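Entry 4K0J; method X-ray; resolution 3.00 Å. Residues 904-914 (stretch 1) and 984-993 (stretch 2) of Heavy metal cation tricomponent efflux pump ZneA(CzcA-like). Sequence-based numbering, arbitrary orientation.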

ATOM      1  N   LEU C 904     -26.373 -41.979 -14.200  1.00107.47           N
ATOM      2  CA  LEU C 904     -27.208 -42.014 -15.402  1.00112.25           C
ATOM      3  C   LEU C 904     -26.470 -41.555 -16.658  1.00113.68           C
ATOM      4  O   LEU C 904     -26.325 -42.317 -17.614  1.00112.83           O
ATOM      5  CB  LEU C 904     -28.474 -41.174 -15.204  1.00116.19           C
ATOM      6  CG  LEU C 904     -29.426 -41.071 -16.401  1.00118.57           C
ATOM      7  CD1 LEU C 904     -30.017 -42.430 -16.744  1.00120.88           C
ATOM      8  CD2 LEU C 904     -30.526 -40.054 -16.133  1.00120.15           C
ATOM      9  N   ARG C 905     -26.011 -40.307 -16.654  1.00115.79           N
ATOM     10  CA  ARG C 905     -25.344 -39.736 -17.821  1.00111.08           C
ATOM     11  C   ARG C 905     -23.869 -40.119 -17.899  1.00111.85           C
ATOM     12  O   ARG C 905     -23.247 -40.006 -18.956  1.00116.25           O
ATOM     13  CB  ARG C 905     -25.502 -38.211 -17.847  1.00101.62           C
ATOM     14  CG  ARG C 905     -26.921 -37.744 -18.115  1.00 99.64           C
ATOM     15  CD  ARG C 905     -26.953 -36.309 -18.614  1.00 98.52           C
ATOM     16  NE  ARG C 905     -26.652 -35.341 -17.564  1.00101.48           N
ATOM     17  CZ  ARG C 905     -26.677 -34.022 -17.737  1.00106.53           C
ATOM     18  NH1 ARG C 905     -26.987 -33.514 -18.921  1.00107.51           N
ATOM     19  NH2 ARG C 905     -26.393 -33.209 -16.729  1.00107.04           N
ATOM     20  N   GLY C 906     -23.316 -40.577 -16.780  1.00105.68           N
ATOM     21  CA  GLY C 906     -21.912 -40.941 -16.716  1.00101.68           C
ATOM     22  C   GLY C 906     -21.054 -39.790 -16.227  1.00 99.54           C
ATOM     23  O   GLY C 906     -20.359 -39.139 -17.009  1.00 97.80           O
ATOM     24  N   MET C 907     -21.107 -39.537 -14.923  1.00 97.65           N
ATOM     25  CA  MET C 907     -20.380 -38.424 -14.323  1.00 90.49           C
ATOM     26  C   MET C 907     -19.665 -38.845 -13.045  1.00 93.14           C
ATOM     27  O   MET C 907     -19.656 -40.021 -12.682  1.00 96.38           O
ATOM     28  CB  MET C 907     -21.333 -37.265 -14.017  1.00 79.32           C
ATOM     29  CG  MET C 907     -21.991 -36.651 -15.243  1.00 75.31           C
ATOM     30  SD  MET C 907     -23.229 -35.407 -14.820  1.00 63.48           S
ATOM     31  CE  MET C 907     -22.253 -34.290 -13.819  1.00120.74           C
ATOM     32  N   THR C 908     -19.072 -37.869 -12.364  1.00 92.83           N
ATOM     33  CA  THR C 908     -18.371 -38.113 -11.110  1.00 95.97           C
ATOM     34  C   THR C 908     -18.934 -37.238  -9.996  1.00 94.38           C
ATOM     35  O   THR C 908     -20.069 -36.773 -10.079  1.00102.83           O
ATOM     36  CB  THR C 908     -16.869 -37.837 -11.253  1.00 99.72           C
ATOM     37  OG1 THR C 908     -16.669 -36.469 -11.631  1.00104.91           O
ATOM     38  CG2 THR C 908     -16.266 -38.742 -12.313  1.00 98.55           C
ATOM     39  N   LEU C 909     -18.135 -37.012  -8.957  1.00 85.42           N
ATOM     40  CA  LEU C 909     -18.561 -36.191  -7.827  1.00 79.40           C
ATOM     41  C   LEU C 909     -17.607 -35.024  -7.595  1.00 91.84           C
ATOM     42  O   LEU C 909     -16.738 -35.082  -6.723  1.00 99.30           O
ATOM     43  CB  LEU C 909     -18.663 -37.034  -6.558  1.00 70.35           C
ATOM     44  CG  LEU C 909     -19.424 -36.368  -5.416  1.00 66.57           C
ATOM     45  CD1 LEU C 909     -20.854 -36.117  -5.851  1.00 74.99           C
ATOM     46  CD2 LEU C 909     -19.385 -37.224  -4.165  1.00 66.17           C
ATOM     47  N   ASN C 910     -17.779 -33.965  -8.377  1.00 92.80           N
ATOM     48  CA  ASN C 910     -16.904 -32.800  -8.312  1.00 90.01           C
ATOM     49  C   ASN C 910     -17.436 -31.734  -7.366  1.00 81.65           C
ATOM     50  O   ASN C 910     -18.566 -31.831  -6.891  1.00 89.67           O
ATOM     51  CB  ASN C 910     -16.726 -32.216  -9.709  1.00 97.85           C
ATOM     52  CG  ASN C 910     -17.966 -32.381 -10.564  1.00106.81           C
ATOM     53  OD1 ASN C 910     -18.876 -31.554 -10.524  1.00112.93           O
ATOM     54  ND2 ASN C 910     -18.013 -33.461 -11.335  1.00106.84           N
ATOM     55  N   VAL C 911     -16.622 -30.716  -7.100  1.00 71.67           N
ATOM     56  CA  VAL C 911     -17.026 -29.624  -6.216  1.00 69.62           C
ATOM     57  C   VAL C 911     -18.275 -28.921  -6.755  1.00 70.19           C
ATOM     58  O   VAL C 911     -19.100 -28.417  -5.990  1.00 78.56           O
ATOM     59  CB  VAL C 911     -15.873 -28.610  -5.989  1.00 63.48           C
ATOM     60  CG1 VAL C 911     -15.525 -27.875  -7.272  1.00 52.03           C
ATOM     61  CG2 VAL C 911     -16.233 -27.625  -4.890  1.00 70.79           C
ATOM     62  N   SER C 912     -18.418 -28.924  -8.076  1.00 62.50           N
ATOM     63  CA  SER C 912     -19.575 -28.347  -8.746  1.00 56.61           C
ATOM     64  C   SER C 912     -20.856 -29.072  -8.348  1.00 69.74           C
ATOM     65  O   SER C 912     -21.821 -28.450  -7.905  1.00 67.24           O
ATOM     66  CB  SER C 912     -19.383 -28.419 -10.258  1.00 55.06           C
ATOM     67  OG  SER C 912     -20.435 -27.770 -10.942  1.00 61.60           O
ATOM     68  N   SER C 913     -20.853 -30.391  -8.504  1.00 89.49           N
ATOM     69  CA  SER C 913     -21.995 -31.213  -8.120  1.00103.71           C
ATOM     70  C   SER C 913     -22.220 -31.192  -6.611  1.00 95.75           C
ATOM     71  O   SER C 913     -23.349 -31.348  -6.146  1.00110.54           O
ATOM     72  CB  SER C 913     -21.805 -32.648  -8.601  1.00121.14           C
ATOM     73  OG  SER C 913     -20.613 -33.198  -8.073  1.00134.27           O
ATOM     74  N   ALA C 914     -21.145 -31.008  -5.851  1.00 66.44           N
ATOM     75  CA  ALA C 914     -21.253 -30.854  -4.406  1.00 55.97           C
ATOM     76  C   ALA C 914     -22.099 -29.629  -4.079  1.00 61.74           C
ATOM     77  O   ALA C 914     -23.094 -29.718  -3.342  1.00 64.79           O
ATOM     78  CB  ALA C 914     -19.881 -30.727  -3.784  1.00 55.14           C
TER
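Stretch 2 (984-993) DVQRPLATVV

Stretch 2 enters through non-helical residues Asp 984 and Val 985 and then runs on as a helix through and beyond Val 993, while stretch 1 leaves one helix at Arg 905, turns through Gly 906 at positive phi, and starts another at Val 911. This second helix and that of stretch 2 run in broadly the same direction. The CA atoms come nearest where a small residue meets a proline: those of Ser 913 and Pro 988 are 4.4 Å apart.

Ser 912 gives up the most surface. Its t rotamer carries Ser 912 OG to Val 985 O, a very short hydrogen bond of 2.4 Å that uses a carbonyl just ahead of the helix. Ser 912 OG also lies 3.3 Å from Pro 988 CB, and Ser 912 O lies 3.2 Å from Leu 989 CG.

Pro 988 is the counterpart. Pro 988 CB packs 3.3 Å from Asn 910 OD1, the atom that caps the second helix by accepting from Ser 913 N, and Met 907 CE sits 3.7 Å from Pro 988 CA. Cap and packing thus share one site.

Arg 905 reaches in with a long side chain: Arg 905 NH2 donates a very short 2.3 Å hydrogen bond to Thr 991 OG1, which itself donates to Arg 987 O. One turn onward from Pro 988, Val 992 CG2 rests 3.5 Å from Ser 913 O.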

ATOM      1  N   ASP C 984     -19.891 -26.317 -18.970  1.00 87.10           N
ATOM      2  CA  ASP C 984     -19.033 -27.383 -18.466  1.00 89.34           C
ATOM      3  C   ASP C 984     -18.771 -27.261 -16.969  1.00 76.12           C
ATOM      4  O   ASP C 984     -17.713 -27.651 -16.487  1.00 87.80           O
ATOM      5  CB  ASP C 984     -17.706 -27.407 -19.228  1.00 94.69           C
ATOM      6  CG  ASP C 984     -17.862 -27.881 -20.658  1.00 96.21           C
ATOM      7  OD1 ASP C 984     -17.685 -29.093 -20.899  1.00 99.94           O
ATOM      8  OD2 ASP C 984     -18.155 -27.047 -21.542  1.00 93.75           O
ATOM      9  N   VAL C 985     -19.732 -26.716 -16.236  1.00 51.95           N
ATOM     10  CA  VAL C 985     -19.611 -26.619 -14.787  1.00 51.66           C
ATOM     11  C   VAL C 985     -20.993 -26.516 -14.167  1.00 62.27           C
ATOM     12  O   VAL C 985     -21.162 -26.697 -12.964  1.00 64.22           O
ATOM     13  CB  VAL C 985     -18.769 -25.402 -14.362  1.00 50.95           C
ATOM     14  CG1 VAL C 985     -19.606 -24.126 -14.403  1.00 43.55           C
ATOM     15  CG2 VAL C 985     -18.193 -25.617 -12.974  1.00 45.57           C
ATOM     16  N   GLN C 986     -21.981 -26.234 -15.009  1.00 71.37           N
ATOM     17  CA  GLN C 986     -23.358 -26.072 -14.569  1.00 79.20           C
ATOM     18  C   GLN C 986     -24.062 -27.421 -14.536  1.00 77.70           C
ATOM     19  O   GLN C 986     -24.863 -27.697 -13.645  1.00 78.06           O
ATOM     20  CB  GLN C 986     -24.093 -25.144 -15.530  1.00 86.06           C
ATOM     21  CG  GLN C 986     -23.249 -23.985 -16.017  1.00 89.26           C
ATOM     22  CD  GLN C 986     -23.792 -23.374 -17.290  1.00 95.93           C
ATOM     23  OE1 GLN C 986     -24.719 -23.907 -17.905  1.00 94.86           O
ATOM     24  NE2 GLN C 986     -23.215 -22.251 -17.696  1.00100.37           N
ATOM     25  N   ARG C 987     -23.755 -28.256 -15.522  1.00 75.34           N
ATOM     26  CA  ARG C 987     -24.344 -29.586 -15.626  1.00 77.67           C
ATOM     27  C   ARG C 987     -24.235 -30.467 -14.376  1.00 82.01           C
ATOM     28  O   ARG C 987     -25.110 -31.289 -14.143  1.00 88.81           O
ATOM     29  CB  ARG C 987     -23.792 -30.329 -16.841  1.00 74.45           C
ATOM     30  CG  ARG C 987     -24.129 -29.672 -18.159  1.00 81.58           C
ATOM     31  CD  ARG C 987     -23.779 -30.580 -19.316  1.00 92.68           C
ATOM     32  NE  ARG C 987     -22.397 -31.043 -19.246  1.00100.21           N
ATOM     33  CZ  ARG C 987     -21.359 -30.370 -19.727  1.00100.85           C
ATOM     34  NH1 ARG C 987     -21.542 -29.197 -20.314  1.00100.61           N
ATOM     35  NH2 ARG C 987     -20.136 -30.867 -19.617  1.00104.71           N
ATOM     36  N   PRO C 988     -23.151 -30.330 -13.589  1.00 72.35           N
ATOM     37  CA  PRO C 988     -23.159 -31.061 -12.317  1.00 74.88           C
ATOM     38  C   PRO C 988     -24.292 -30.651 -11.380  1.00 74.43           C
ATOM     39  O   PRO C 988     -25.040 -31.525 -10.933  1.00 78.04           O
ATOM     40  CB  PRO C 988     -21.809 -30.690 -11.705  1.00 74.13           C
ATOM     41  CG  PRO C 988     -20.934 -30.497 -12.871  1.00 69.20           C
ATOM     42  CD  PRO C 988     -21.796 -29.856 -13.923  1.00 65.56           C
ATOM     43  N   LEU C 989     -24.417 -29.358 -11.087  1.00 74.52           N
ATOM     44  CA  LEU C 989     -25.488 -28.879 -10.212  1.00 78.65           C
ATOM     45  C   LEU C 989     -26.850 -29.191 -10.823  1.00 80.28           C
ATOM     46  O   LEU C 989     -27.778 -29.601 -10.124  1.00 80.19           O
ATOM     47  CB  LEU C 989     -25.372 -27.374  -9.950  1.00 70.58           C
ATOM     48  CG  LEU C 989     -24.020 -26.820  -9.496  1.00 65.59           C
ATOM     49  CD1 LEU C 989     -23.275 -26.242 -10.677  1.00 64.18           C
ATOM     50  CD2 LEU C 989     -24.184 -25.769  -8.414  1.00 59.47           C
ATOM     51  N   ALA C 990     -26.950 -29.000 -12.136  1.00 73.04           N
ATOM     52  CA  ALA C 990     -28.171 -29.283 -12.877  1.00 72.11           C
ATOM     53  C   ALA C 990     -28.601 -30.731 -12.683  1.00 79.25           C
ATOM     54  O   ALA C 990     -29.746 -31.014 -12.344  1.00 73.41           O
ATOM     55  CB  ALA C 990     -27.965 -28.990 -14.352  1.00 69.23           C
ATOM     56  N   THR C 991     -27.664 -31.644 -12.890  1.00 95.13           N
ATOM     57  CA  THR C 991     -27.923 -33.069 -12.759  1.00106.54           C
ATOM     58  C   THR C 991     -28.319 -33.428 -11.331  1.00106.53           C
ATOM     59  O   THR C 991     -29.338 -34.083 -11.109  1.00117.56           O
ATOM     60  CB  THR C 991     -26.688 -33.884 -13.160  1.00115.41           C
ATOM     61  OG1 THR C 991     -26.209 -33.428 -14.432  1.00120.20           O
ATOM     62  CG2 THR C 991     -27.023 -35.358 -13.247  1.00119.06           C
ATOM     63  N   VAL C 992     -27.509 -32.990 -10.370  1.00 92.49           N
ATOM     64  CA  VAL C 992     -27.760 -33.265  -8.958  1.00 85.47           C
ATOM     65  C   VAL C 992     -29.145 -32.802  -8.507  1.00 90.08           C
ATOM     66  O   VAL C 992     -29.872 -33.545  -7.845  1.00 91.22           O
ATOM     67  CB  VAL C 992     -26.693 -32.609  -8.062  1.00 83.60           C
ATOM     68  CG1 VAL C 992     -27.151 -32.584  -6.613  1.00 78.80           C
ATOM     69  CG2 VAL C 992     -25.366 -33.337  -8.204  1.00 89.49           C
ATOM     70  N   VAL C 993     -29.513 -31.580  -8.874  1.00 94.56           N
ATOM     71  CA  VAL C 993     -30.804 -31.033  -8.466  1.00 94.16           C
ATOM     72  C   VAL C 993     -31.977 -31.666  -9.214  1.00106.28           C
ATOM     73  O   VAL C 993     -32.911 -32.170  -8.589  1.00114.63           O
ATOM     74  CB  VAL C 993     -30.860 -29.503  -8.628  1.00 76.21           C
ATOM     75  CG1 VAL C 993     -32.276 -29.007  -8.421  1.00 75.48           C
ATOM     76  CG2 VAL C 993     -29.904 -28.826  -7.655  1.00 65.99           C
TER